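Long-range contacts in phosphoserine aminotransferase SerC (Cytophaga hutchinsonii ATCC 33406, PDB 3FFR), which probably catalyses the pyridoxal phosphate-dependent exchange of an amino group between phosphoserine and 2-oxoglutarate, a step of serine biosynthesis: residues S60-L65 and V201-D206; A162-D167 and K181-F186; Q79-K84 and H226-M231; D50-L55 and K254-M259. One frame throughout, in Å; residues are numbered along the deposited sequence. Where two conformers were deposited one is given.

Contact 1: residues S60-L65 and V201-D206. With P33 (3,6,9,12,15,18-hexaoxaicosane-1,20-diol), chain K.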
loop_
_atom_site.group_PDB
_atom_site.type_symbol
_atom_site.label_atom_id
_atom_site.label_comp_id
_atom_site.label_asym_id
_atom_site.label_seq_id
_atom_site.Cartn_x
_atom_site.Cartn_y
_atom_site.Cartn_z
ATOM N N SER A 60 -3.369 -8.905 25.821
ATOM C CA SER A 60 -4.038 -9.946 25.033
ATOM C C SER A 60 -5.305 -9.506 24.327
ATOM O O SER A 60 -5.746 -10.161 23.384
ATOM C CB SER A 60 -4.307 -11.198 25.893
ATOM O OG SER A 60 -5.205 -10.882 26.933
ATOM N N ASN A 61 -5.850 -8.366 24.735
ATOM C CA ASN A 61 -7.097 -7.855 24.144
ATOM C C ASN A 61 -6.857 -6.947 22.926
ATOM O O ASN A 61 -7.785 -6.387 22.378
ATOM C CB ASN A 61 -8.014 -7.152 25.161
ATOM C CG ASN A 61 -7.400 -5.911 25.762
ATOM O OD1 ASN A 61 -6.232 -5.907 26.148
ATOM N ND2 ASN A 61 -8.199 -4.850 25.891
ATOM N N TYR A 62 -5.595 -6.813 22.553
ATOM C CA TYR A 62 -5.189 -6.054 21.359
ATOM C C TYR A 62 -4.726 -6.945 20.211
ATOM O O TYR A 62 -4.118 -8.000 20.412
ATOM C CB TYR A 62 -4.048 -5.084 21.679
ATOM C CG TYR A 62 -4.492 -3.777 22.291
ATOM C CD1 TYR A 62 -4.825 -3.679 23.639
ATOM C CD2 TYR A 62 -4.574 -2.627 21.522
ATOM C CE1 TYR A 62 -5.218 -2.447 24.185
ATOM C CE2 TYR A 62 -4.936 -1.405 22.060
ATOM C CZ TYR A 62 -5.275 -1.315 23.364
ATOM O OH TYR A 62 -5.621 -0.076 23.865
ATOM N N GLU A 63 -4.971 -6.450 19.007
ATOM C CA GLU A 63 -4.499 -7.082 17.768
ATOM C C GLU A 63 -3.723 -6.068 16.913
ATOM O O GLU A 63 -3.826 -4.856 17.097
ATOM C CB GLU A 63 -5.655 -7.666 16.978
ATOM C CG GLU A 63 -5.135 -8.472 15.813
ATOM C CD GLU A 63 -4.248 -9.615 16.264
ATOM O OE1 GLU A 63 -4.852 -10.605 16.757
ATOM O OE2 GLU A 63 -2.989 -9.521 16.116
ATOM N N VAL A 64 -2.925 -6.611 16.007
ATOM C CA VAL A 64 -2.113 -5.825 15.104
ATOM C C VAL A 64 -2.621 -6.106 13.703
ATOM O O VAL A 64 -2.705 -7.271 13.318
ATOM C CB VAL A 64 -0.620 -6.257 15.175
ATOM C CG1 VAL A 64 0.202 -5.625 14.033
ATOM C CG2 VAL A 64 0.015 -5.919 16.503
ATOM N N LEU A 65 -2.942 -5.051 12.953
ATOM C CA LEU A 65 -3.387 -5.157 11.562
ATOM C C LEU A 65 -2.499 -4.335 10.636
ATOM O O LEU A 65 -2.061 -3.236 10.970
ATOM C CB LEU A 65 -4.852 -4.707 11.360
ATOM C CG LEU A 65 -5.871 -5.443 12.244
ATOM C CD1 LEU A 65 -7.274 -4.832 11.960
ATOM C CD2 LEU A 65 -5.857 -6.987 12.007
ATOM N N VAL A 201 0.284 0.423 10.125
ATOM C CA VAL A 201 0.009 -0.502 11.205
ATOM C C VAL A 201 -1.048 0.052 12.156
ATOM O O VAL A 201 -0.916 1.152 12.707
ATOM C CB VAL A 201 1.306 -0.845 12.008
ATOM C CG1 VAL A 201 1.023 -1.917 13.032
ATOM C CG2 VAL A 201 2.457 -1.353 11.047
ATOM N N TRP A 202 -2.105 -0.726 12.302
ATOM C CA TRP A 202 -3.262 -0.392 13.141
ATOM C C TRP A 202 -3.331 -1.371 14.300
ATOM O O TRP A 202 -3.577 -2.538 14.131
ATOM C CB TRP A 202 -4.539 -0.392 12.291
ATOM C CG TRP A 202 -5.778 0.124 12.948
ATOM C CD1 TRP A 202 -5.868 0.788 14.140
ATOM C CD2 TRP A 202 -7.097 0.162 12.371
ATOM N NE1 TRP A 202 -7.167 1.129 14.389
ATOM C CE2 TRP A 202 -7.945 0.783 13.314
ATOM C CE3 TRP A 202 -7.645 -0.317 11.183
ATOM C CZ2 TRP A 202 -9.325 0.957 13.097
ATOM C CZ3 TRP A 202 -9.021 -0.145 10.964
ATOM C CH2 TRP A 202 -9.844 0.468 11.919
ATOM N N ILE A 203 -3.076 -0.838 15.480
ATOM C CA ILE A 203 -3.139 -1.588 16.726
ATOM C C ILE A 203 -4.484 -1.240 17.359
ATOM O O ILE A 203 -4.812 -0.061 17.551
ATOM C CB ILE A 203 -1.958 -1.199 17.637
ATOM C CG1 ILE A 203 -0.636 -1.723 17.014
ATOM C CG2 ILE A 203 -2.174 -1.711 19.069
ATOM C CD1 ILE A 203 0.594 -1.224 17.718
ATOM N N LEU A 204 -5.283 -2.261 17.641
ATOM C CA LEU A 204 -6.643 -2.001 18.131
ATOM C C LEU A 204 -7.121 -3.078 19.062
ATOM O O LEU A 204 -6.705 -4.219 18.975
ATOM C CB LEU A 204 -7.619 -1.884 16.945
ATOM C CG LEU A 204 -8.054 -3.153 16.157
ATOM C CD1 LEU A 204 -9.100 -2.768 15.106
ATOM C CD2 LEU A 204 -6.870 -3.936 15.488
ATOM N N ASN A 205 -8.016 -2.681 19.945
ATOM C CA ASN A 205 -8.560 -3.607 20.931
ATOM C C ASN A 205 -9.945 -4.165 20.632
ATOM O O ASN A 205 -10.616 -3.903 19.609
ATOM C CB ASN A 205 -8.492 -3.022 22.363
ATOM C CG ASN A 205 -9.559 -1.952 22.628
ATOM O OD1 ASN A 205 -10.403 -1.687 21.785
ATOM N ND2 ASN A 205 -9.514 -1.336 23.812
ATOM N N ASP A 206 -10.337 -5.004 21.574
ATOM C CA ASP A 206 -11.628 -5.702 21.526
ATOM C C ASP A 206 -12.810 -4.745 21.370
ATOM O O ASP A 206 -13.794 -5.065 20.702
ATOM C CB ASP A 206 -11.840 -6.570 22.800
ATOM C CG ASP A 206 -11.819 -5.739 24.150
ATOM O OD1 ASP A 206 -10.871 -4.970 24.490
ATOM O OD2 ASP A 206 -12.791 -5.906 24.937
HETATM O O4 P33 K . -9.270 -8.634 21.035
HETATM C C3 P33 K . -8.721 -9.577 20.106
HETATM C C2 P33 K . -7.298 -10.025 20.434
HETATM O O1 P33 K . -6.748 -10.646 19.243
HETATM O O HOH W 1 -7.954 -1.413 26.381
#
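Tyr62-Leu65 and Val201-Asn205 are neighbouring antiparallel strands, their directions 156° apart. Glu63 with Leu204 and Leu65 with Trp202 form hydrogen-bonded pairs, two backbone bonds each; Glu63 N to Leu204 O measures 2.8 Å. Alternating with them, Tyr62 and Val64 sit opposite Asn205 and Ile203 in non-hydrogen-bonded pairs.

Asn205 CB stands over the centre of the Tyr62 ring, 3.7 Å from its centroid, a CH-pi contact. Ile203 CG2 approaches Tyr62 CD2 obliquely at 3.6 Å, and the two side chains cross at about a right angle. On the other face of the sheet Leu204 holds CG between its backbone N and carbonyl carbon (chi1 74°), and its CD2 meets Leu65 CD1 at 3.7 Å. Beyond the strands Asn61 ND2 donates to Asp206 OD1 (3.0 Å) from above the carboxylate plane, while Asp206 N reaches Asn61 O weakly.

Asparagine suits its place at Asn205 because its amide can accept and donate at once: OD1 caps Val208 N of the following helix and ND2 goes to Asp183. Glu63 OE2 accepts from Val64 N at 2.9 Å and forms a salt bridge with Lys53. The carboxylate thus satisfies an N-H of this outermost strand and ties it to helix 39-55.

Contact 2: residues A162-D167 and K181-F186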
loop_
_atom_site.group_PDB
_atom_site.type_symbol
_atom_site.label_atom_id
_atom_site.label_comp_id
_atom_site.label_asym_id
_atom_site.label_seq_id
_atom_site.Cartn_x
_atom_site.Cartn_y
_atom_site.Cartn_z
ATOM N N ALA A 162 -16.625 6.064 24.616
ATOM C CA ALA A 162 -15.943 6.416 23.347
ATOM C C ALA A 162 -14.748 5.494 23.119
ATOM O O ALA A 162 -14.126 4.988 24.069
ATOM C CB ALA A 162 -15.483 7.857 23.349
ATOM N N LEU A 163 -14.448 5.274 21.840
ATOM C CA LEU A 163 -13.227 4.582 21.454
ATOM C C LEU A 163 -12.169 5.645 21.269
ATOM O O LEU A 163 -12.370 6.619 20.539
ATOM C CB LEU A 163 -13.381 3.831 20.136
ATOM C CG LEU A 163 -14.450 2.732 20.129
ATOM C CD1 LEU A 163 -14.671 2.309 18.645
ATOM C CD2 LEU A 163 -14.068 1.547 21.050
ATOM N N ILE A 164 -11.044 5.468 21.954
ATOM C CA ILE A 164 -9.923 6.411 21.875
ATOM C C ILE A 164 -8.824 5.903 20.949
ATOM O O ILE A 164 -8.194 4.870 21.194
ATOM C CB ILE A 164 -9.344 6.767 23.288
ATOM C CG1 ILE A 164 -10.438 7.347 24.181
ATOM C CG2 ILE A 164 -8.188 7.779 23.157
ATOM C CD1 ILE A 164 -10.004 7.590 25.643
ATOM N N PHE A 165 -8.604 6.678 19.890
ATOM C CA PHE A 165 -7.574 6.409 18.849
ATOM C C PHE A 165 -6.465 7.429 18.962
ATOM O O PHE A 165 -6.716 8.631 19.009
ATOM C CB PHE A 165 -8.146 6.499 17.426
ATOM C CG PHE A 165 -9.197 5.504 17.129
ATOM C CD1 PHE A 165 -10.528 5.764 17.446
ATOM C CD2 PHE A 165 -8.866 4.279 16.561
ATOM C CE1 PHE A 165 -11.503 4.784 17.199
ATOM C CE2 PHE A 165 -9.816 3.315 16.299
ATOM C CZ PHE A 165 -11.151 3.562 16.633
ATOM N N VAL A 166 -5.234 6.930 18.959
ATOM C CA VAL A 166 -4.063 7.802 19.004
ATOM C C VAL A 166 -3.190 7.640 17.750
ATOM O O VAL A 166 -2.733 6.549 17.408
ATOM C CB VAL A 166 -3.209 7.542 20.267
ATOM C CG1 VAL A 166 -2.031 8.541 20.326
ATOM C CG2 VAL A 166 -4.048 7.631 21.555
ATOM N N ASP A 167 -3.005 8.758 17.062
ATOM C CA ASP A 167 -2.057 8.874 15.950
ATOM C C ASP A 167 -0.676 9.062 16.570
ATOM O O ASP A 167 -0.416 10.057 17.259
ATOM C CB ASP A 167 -2.500 10.026 15.033
ATOM C CG ASP A 167 -1.563 10.283 13.881
ATOM O OD1 ASP A 167 -0.351 10.018 13.997
ATOM O OD2 ASP A 167 -2.089 10.806 12.875
ATOM N N LYS A 181 -6.091 2.674 28.986
ATOM C CA LYS A 181 -6.708 4.003 28.950
ATOM C C LYS A 181 -7.049 4.524 27.566
ATOM O O LYS A 181 -7.679 5.562 27.423
ATOM C CB LYS A 181 -5.867 4.994 29.736
ATOM C CG LYS A 181 -5.826 4.641 31.197
ATOM C CD LYS A 181 -5.041 5.637 32.004
ATOM C CE LYS A 181 -4.880 5.119 33.421
ATOM N NZ LYS A 181 -6.192 4.685 34.005
ATOM N N ILE A 182 -6.651 3.762 26.550
ATOM C CA ILE A 182 -6.975 4.066 25.171
ATOM C C ILE A 182 -7.491 2.776 24.534
ATOM O O ILE A 182 -7.589 1.741 25.208
ATOM C CB ILE A 182 -5.795 4.652 24.384
ATOM C CG1 ILE A 182 -4.641 3.638 24.291
ATOM C CG2 ILE A 182 -5.350 6.024 24.972
ATOM C CD1 ILE A 182 -3.498 4.079 23.393
ATOM N N ASP A 183 -7.843 2.844 23.263
ATOM C CA ASP A 183 -8.367 1.672 22.572
ATOM C C ASP A 183 -7.598 1.289 21.309
ATOM O O ASP A 183 -7.714 0.169 20.809
ATOM C CB ASP A 183 -9.841 1.911 22.230
ATOM C CG ASP A 183 -10.688 2.160 23.492
ATOM O OD1 ASP A 183 -10.952 1.157 24.230
ATOM O OD2 ASP A 183 -11.108 3.336 23.706
ATOM N N SER A 184 -6.782 2.204 20.834
ATOM C CA SER A 184 -6.080 1.973 19.569
ATOM C C SER A 184 -5.019 3.013 19.323
ATOM O O SER A 184 -5.106 4.168 19.779
ATOM C CB SER A 184 -7.118 2.018 18.413
ATOM O OG SER A 184 -6.575 1.951 17.092
ATOM N N VAL A 185 -3.972 2.534 18.678
ATOM C CA VAL A 185 -2.899 3.404 18.198
ATOM C C VAL A 185 -2.505 2.963 16.796
ATOM O O VAL A 185 -2.681 1.806 16.414
ATOM C CB VAL A 185 -1.689 3.411 19.170
ATOM C CG1 VAL A 185 -0.943 2.083 19.135
ATOM C CG2 VAL A 185 -0.735 4.565 18.862
ATOM N N PHE A 186 -2.003 3.908 16.009
ATOM C CA PHE A 186 -1.570 3.577 14.661
ATOM C C PHE A 186 -0.382 4.395 14.238
ATOM O O PHE A 186 -0.068 5.464 14.778
ATOM C CB PHE A 186 -2.731 3.734 13.655
ATOM C CG PHE A 186 -3.294 5.145 13.584
ATOM C CD1 PHE A 186 -4.318 5.546 14.422
ATOM C CD2 PHE A 186 -2.777 6.068 12.694
ATOM C CE1 PHE A 186 -4.848 6.831 14.369
ATOM C CE2 PHE A 186 -3.310 7.356 12.640
ATOM C CZ PHE A 186 -4.337 7.733 13.477
#
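Asp167 carries CG anti to its backbone N (chi1 177°), whereas Phe186 holds CG between its backbone N and carbonyl carbon (chi1 60°); the ring beyond it reaches Asp167. The two pair on neighbouring parallel strands, 163-167 and 184-188, of the central sheet of a fold type I aminotransferase. Asp167 CA lies over one face of the Phe186 ring, offset toward the rim, and Asp167 CB is 3.3 Å from Phe186 CZ. Carboxylate and ring planes are 50° apart. Asp167 OD2 bonds to the pyridine N1 of the cofactor on Lys191 and to Trp74 NE1, while OD1 accepts from Val169 N. An alanine in place of Phe186 would probably open a gap beside Asp167 and leave its side chain less firmly placed against the cofactor nitrogen.

Backbone bonds join the strands, among them Val166 N to Ser184 O at 2.9 Å. At the start of the pair a side chain stands in for a carbonyl: Asp183 OD2 takes Ile164 N on its anti lone pair at 2.8 Å. Aspartate suits this buried spot because its salt bridges with Arg156 and Arg207 probably balance its charge. Small Ser184 fits beside Phe165, its OG 3.3 Å from Phe165 CD2 and hydrogen-bonded to Ile203 O and Trp202 NE1. On the opposite face of the sheet Val166 CG2 lies 4.0 Å from Ile182 CG2, and Ile164 CG2 meets that same methyl at 3.8 Å.

Contact 3: residues Q79-K84 and H226-M231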
loop_
_atom_site.group_PDB
_atom_site.type_symbol
_atom_site.label_atom_id
_atom_site.label_comp_id
_atom_site.label_asym_id
_atom_site.label_seq_id
_atom_site.Cartn_x
_atom_site.Cartn_y
_atom_site.Cartn_z
ATOM N N GLN A 79 -14.805 4.704 8.849
ATOM C CA GLN A 79 -15.731 3.744 8.211
ATOM C C GLN A 79 -16.173 2.605 9.076
ATOM O O GLN A 79 -17.337 2.171 9.030
ATOM C CB GLN A 79 -15.120 3.157 6.925
ATOM C CG GLN A 79 -14.922 4.201 5.820
ATOM C CD GLN A 79 -14.072 3.686 4.652
ATOM O OE1 GLN A 79 -13.277 2.758 4.809
ATOM N NE2 GLN A 79 -14.247 4.287 3.475
ATOM N N ASN A 80 -15.236 2.091 9.856
ATOM C CA ASN A 80 -15.501 0.938 10.726
ATOM C C ASN A 80 -16.086 1.241 12.082
ATOM O O ASN A 80 -16.739 0.392 12.674
ATOM C CB ASN A 80 -14.222 0.150 10.960
ATOM C CG ASN A 80 -13.853 -0.751 9.779
ATOM O OD1 ASN A 80 -14.315 -1.921 9.687
ATOM N ND2 ASN A 80 -12.951 -0.243 8.903
ATOM N N CYS A 81 -15.909 2.473 12.548
ATOM C CA CYS A 81 -16.210 2.768 13.934
ATOM C C CYS A 81 -17.079 3.969 14.267
ATOM O O CYS A 81 -17.368 4.207 15.424
ATOM C CB CYS A 81 -14.917 2.904 14.727
ATOM S SG CYS A 81 -13.769 1.486 14.590
ATOM N N VAL A 82 -17.516 4.696 13.257
ATOM C CA VAL A 82 -18.328 5.880 13.494
ATOM C C VAL A 82 -19.608 5.849 12.688
ATOM O O VAL A 82 -19.587 5.842 11.469
ATOM C CB VAL A 82 -17.588 7.213 13.146
ATOM C CG1 VAL A 82 -18.496 8.442 13.540
ATOM C CG2 VAL A 82 -16.190 7.296 13.837
ATOM N N GLU A 83 -20.720 5.812 13.392
ATOM C CA GLU A 83 -22.016 5.851 12.726
ATOM C C GLU A 83 -22.377 7.292 12.380
ATOM O O GLU A 83 -22.767 7.600 11.241
ATOM C CB GLU A 83 -23.128 5.250 13.604
ATOM C CG GLU A 83 -24.453 5.152 12.845
ATOM C CD GLU A 83 -25.539 4.414 13.627
ATOM O OE1 GLU A 83 -25.294 4.046 14.779
ATOM O OE2 GLU A 83 -26.630 4.202 13.081
ATOM N N LYS A 84 -22.234 8.170 13.356
ATOM C CA LYS A 84 -22.662 9.562 13.215
ATOM C C LYS A 84 -21.636 10.633 13.577
ATOM O O LYS A 84 -21.389 11.560 12.805
ATOM C CB LYS A 84 -23.911 9.772 14.083
ATOM C CG LYS A 84 -25.068 8.848 13.716
ATOM C CD LYS A 84 -26.311 9.074 14.537
ATOM C CE LYS A 84 -27.416 8.142 14.076
ATOM N NZ LYS A 84 -27.621 8.262 12.589
ATOM N N HIS A 226 -10.918 -4.066 3.584
ATOM C CA HIS A 226 -10.350 -3.568 4.824
ATOM C C HIS A 226 -11.349 -3.198 5.904
ATOM O O HIS A 226 -11.135 -2.260 6.673
ATOM C CB HIS A 226 -9.249 -2.512 4.638
ATOM C CG HIS A 226 -7.926 -3.096 4.210
ATOM N ND1 HIS A 226 -6.856 -2.325 3.788
ATOM C CD2 HIS A 226 -7.525 -4.382 4.113
ATOM C CE1 HIS A 226 -5.840 -3.120 3.488
ATOM N NE2 HIS A 226 -6.233 -4.379 3.645
ATOM N N THR A 227 -12.436 -3.956 5.968
ATOM C CA THR A 227 -13.263 -3.895 7.153
ATOM C C THR A 227 -12.440 -4.556 8.243
ATOM O O THR A 227 -11.573 -5.399 7.972
ATOM C CB THR A 227 -14.609 -4.647 7.052
ATOM O OG1 THR A 227 -14.396 -6.085 7.024
ATOM C CG2 THR A 227 -15.411 -4.155 5.829
ATOM N N ILE A 228 -12.720 -4.195 9.499
ATOM C CA ILE A 228 -12.047 -4.857 10.606
ATOM C C ILE A 228 -12.268 -6.394 10.583
ATOM O O ILE A 228 -11.316 -7.153 10.705
ATOM C CB ILE A 228 -12.398 -4.213 11.974
ATOM C CG1 ILE A 228 -11.647 -2.869 12.081
ATOM C CG2 ILE A 228 -11.961 -5.126 13.152
ATOM C CD1 ILE A 228 -12.116 -2.026 13.264
ATOM N N PRO A 229 -13.514 -6.868 10.425
ATOM C CA PRO A 229 -13.704 -8.323 10.398
ATOM C C PRO A 229 -12.957 -9.029 9.287
ATOM O O PRO A 229 -12.423 -10.123 9.485
ATOM C CB PRO A 229 -15.216 -8.461 10.262
ATOM C CG PRO A 229 -15.728 -7.261 10.993
ATOM C CD PRO A 229 -14.802 -6.170 10.553
ATOM N N SER A 230 -12.883 -8.382 8.145
ATOM C CA SER A 230 -12.152 -8.941 7.000
ATOM C C SER A 230 -10.665 -9.101 7.363
ATOM O O SER A 230 -10.066 -10.151 7.188
ATOM C CB SER A 230 -12.355 -8.106 5.747
ATOM O OG SER A 230 -11.489 -8.516 4.691
HETATM N N MSE A 231 -10.086 -8.033 7.900
HETATM C CA MSE A 231 -8.660 -8.026 8.251
HETATM C C MSE A 231 -8.349 -8.992 9.389
HETATM O O MSE A 231 -7.294 -9.672 9.391
HETATM C CB MSE A 231 -8.200 -6.608 8.596
HETATM C CG MSE A 231 -8.134 -5.671 7.392
HETATM SE SE MSE A 231 -7.370 -3.973 7.816
HETATM C CE MSE A 231 -8.829 -3.269 8.880
#
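The flat amide of Asn80 has Ile228 above one face: Ile228 CG1 stands 3.8 Å from Asn80 CG, and the Ile228 N-H arrives on that same side. This N-H bonds to Asn80 OD1 at 2.8 Å, 44° out of the carbonyl plane. The bond itself is fairly straight, 164° at the hydrogen. Asn80 ND2 turns back to Arg76 O of its own helix, which fixes the rotation of the amide. Apolar contact continues with Ile228 CD1, 3.8 Å from Asn80 CB and 4.1 Å from Cys81 SG of the next residue.

Ile228 opens helix 228-235, where backbone N-H groups lack the acceptors of a preceding turn. Thr227, the N-cap, takes Ser230 N on OG1 at 3.0 Å; Pro229 has no N-H to satisfy, and Asn80 supplies the acceptor for Ile228 N. A leucine in place of Asn80 would probably leave Ile228 N without its acceptor and Arg76 O without the amide donor.

Asparagine therefore joins the last turn of helix 70-81 to the first turn of helix 228-235 with one uncharged group. The partial positive charge of a helix start is likely to strengthen the bond to Asn80 OD1.

Contact 4: residues D50-L55 and K254-M259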
loop_
_atom_site.group_PDB
_atom_site.type_symbol
_atom_site.label_atom_id
_atom_site.label_comp_id
_atom_site.label_asym_id
_atom_site.label_seq_id
_atom_site.Cartn_x
_atom_site.Cartn_y
_atom_site.Cartn_z
ATOM N N ASP A 50 4.191 -10.499 16.090
ATOM C CA ASP A 50 4.656 -10.842 17.434
ATOM C C ASP A 50 5.667 -9.835 17.970
ATOM O O ASP A 50 5.644 -9.490 19.151
ATOM C CB ASP A 50 5.317 -12.239 17.467
ATOM C CG ASP A 50 4.310 -13.388 17.426
ATOM O OD1 ASP A 50 3.096 -13.120 17.537
ATOM O OD2 ASP A 50 4.737 -14.572 17.287
ATOM N N ASN A 51 6.618 -9.440 17.127
ATOM C CA ASN A 51 7.690 -8.523 17.595
ATOM C C ASN A 51 7.107 -7.187 18.018
ATOM O O ASN A 51 7.570 -6.578 18.961
ATOM C CB ASN A 51 8.796 -8.295 16.559
ATOM C CG ASN A 51 9.745 -9.485 16.425
ATOM O OD1 ASN A 51 9.640 -10.481 17.175
ATOM N ND2 ASN A 51 10.679 -9.398 15.446
ATOM N N LEU A 52 6.067 -6.734 17.318
ATOM C CA LEU A 52 5.416 -5.476 17.695
ATOM C C LEU A 52 4.722 -5.650 19.048
ATOM O O LEU A 52 4.748 -4.747 19.891
ATOM C CB LEU A 52 4.421 -4.987 16.641
ATOM C CG LEU A 52 5.042 -4.364 15.392
ATOM C CD1 LEU A 52 3.973 -4.225 14.277
ATOM C CD2 LEU A 52 5.668 -2.986 15.721
ATOM N N LYS A 53 4.090 -6.799 19.232
ATOM C CA LYS A 53 3.366 -7.035 20.506
ATOM C C LYS A 53 4.365 -7.051 21.657
ATOM O O LYS A 53 4.095 -6.579 22.765
ATOM C CB LYS A 53 2.556 -8.323 20.456
ATOM C CG LYS A 53 1.394 -8.246 19.486
ATOM C CD LYS A 53 0.690 -9.584 19.228
ATOM C CE LYS A 53 -0.405 -9.421 18.209
ATOM N NZ LYS A 53 -1.161 -10.682 17.911
ATOM N N THR A 54 5.534 -7.600 21.383
ATOM C CA THR A 54 6.561 -7.691 22.438
ATOM C C THR A 54 7.161 -6.297 22.709
ATOM O O THR A 54 7.236 -5.801 23.859
ATOM C CB THR A 54 7.665 -8.686 22.040
ATOM O OG1 THR A 54 7.088 -9.976 21.816
ATOM C CG2 THR A 54 8.718 -8.792 23.136
ATOM N N LEU A 55 7.539 -5.640 21.630
ATOM C CA LEU A 55 8.216 -4.333 21.757
ATOM C C LEU A 55 7.343 -3.293 22.431
ATOM O O LEU A 55 7.823 -2.451 23.201
ATOM C CB LEU A 55 8.617 -3.813 20.387
ATOM C CG LEU A 55 9.411 -2.504 20.351
ATOM C CD1 LEU A 55 10.801 -2.777 20.869
ATOM C CD2 LEU A 55 9.434 -1.930 18.896
ATOM N N LYS A 254 12.312 -7.711 10.904
ATOM C CA LYS A 254 13.766 -7.715 11.119
ATOM C C LYS A 254 14.192 -6.521 11.984
ATOM O O LYS A 254 14.971 -6.650 12.942
ATOM C CB LYS A 254 14.529 -7.686 9.793
ATOM C CG LYS A 254 14.412 -8.958 8.957
ATOM C CD LYS A 254 14.981 -10.187 9.673
ATOM C CE LYS A 254 14.952 -11.422 8.803
ATOM N NZ LYS A 254 15.549 -12.606 9.500
ATOM N N VAL A 255 13.694 -5.338 11.637
ATOM C CA VAL A 255 14.052 -4.101 12.381
ATOM C C VAL A 255 13.527 -4.133 13.789
ATOM O O VAL A 255 14.207 -3.753 14.753
ATOM C CB VAL A 255 13.573 -2.827 11.629
ATOM C CG1 VAL A 255 13.577 -1.583 12.519
ATOM C CG2 VAL A 255 14.447 -2.638 10.354
ATOM N N THR A 256 12.306 -4.613 13.937
ATOM C CA THR A 256 11.766 -4.718 15.295
ATOM C C THR A 256 12.588 -5.723 16.088
ATOM O O THR A 256 12.749 -5.556 17.294
ATOM C CB THR A 256 10.281 -5.056 15.351
ATOM O OG1 THR A 256 9.992 -6.240 14.570
ATOM C CG2 THR A 256 9.447 -3.870 14.805
ATOM N N GLY A 257 13.122 -6.740 15.416
ATOM C CA GLY A 257 14.005 -7.705 16.112
ATOM C C GLY A 257 15.242 -6.993 16.638
ATOM O O GLY A 257 15.693 -7.172 17.800
ATOM N N ASP A 258 15.785 -6.155 15.782
ATOM C CA ASP A 258 16.964 -5.371 16.130
ATOM C C ASP A 258 16.625 -4.460 17.318
ATOM O O ASP A 258 17.409 -4.285 18.238
ATOM C CB ASP A 258 17.455 -4.520 14.934
ATOM C CG ASP A 258 17.985 -5.358 13.776
ATOM O OD1 ASP A 258 18.584 -6.425 14.055
ATOM O OD2 ASP A 258 17.822 -4.945 12.599
HETATM N N MSE A 259 15.445 -3.854 17.266
HETATM C CA MSE A 259 15.019 -2.926 18.309
HETATM C C MSE A 259 14.857 -3.628 19.657
HETATM O O MSE A 259 15.199 -3.098 20.717
HETATM C CB MSE A 259 13.728 -2.170 17.931
HETATM C CG MSE A 259 13.937 -1.192 16.860
HETATM SE SE MSE A 259 12.231 -0.306 16.420
HETATM C CE MSE A 259 12.898 1.037 15.213
#
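Asn51 and Thr256 lie at the closest approach of two helices that run in nearly the same sense, 29° apart with segment axes 9.3 Å distant. The pair consists of helix 39-55, which leads into an outer strand of the central fold type I sheet, and helix 246-262. The Asn51 side chain passes Thr256 at a slant, with Asn51 CB 3.1 Å from Thr256 OG1. Asn51 ND2 gives that hydroxyl a weak bond of 3.3 Å; its stronger partner is Gly253 O, one turn earlier on the facing helix.

Thr256 sets OG1 between its backbone N and carbonyl carbon (chi1 53°), turned back upon its own helix, where Leu252 O and Gly253 O are its partners. Threonine suits this buried place because its hydroxyl, though bonded in its own helix, still meets Asn51, while Thr256 CG2 packs on Leu52 CD2 at 4.0 Å, the side chains at about a right angle. Gly257 meets the neighbour with bare backbone, its N 3.6 Å from Asn51 ND2.

One turn further on the contact becomes wholly apolar. Leu55 slants across the extended chain of Met259, a selenomethionine, placing CD1 4.2 Å from Met259 CB and CD2 4.1 Å from the selenium.

Overall arrangement
Contacts 1 and 2 lie in one seven-stranded sheet, their centres about 10 Å apart: strands 184-188 and 200-205 are neighbours, so the strands run 62-67, 200-205, 184-188, 163-167. The centre of contact 3 lies about 13 Å from that of contact 1, where Ile228 and Met231 pack on Trp202, and Cys81 touches Phe165 of contact 2. Contact 4 is joined to contact 1 by Lys53 and Leu52 but stays about 9 Å, nearest atoms, from contact 2. Along the chain contact 4 encloses all the others, contact 2 is nested within contacts 1 and 3, and those two alternate. Distant parts of the sequence thereby close around the sheet that carries the cofactor site.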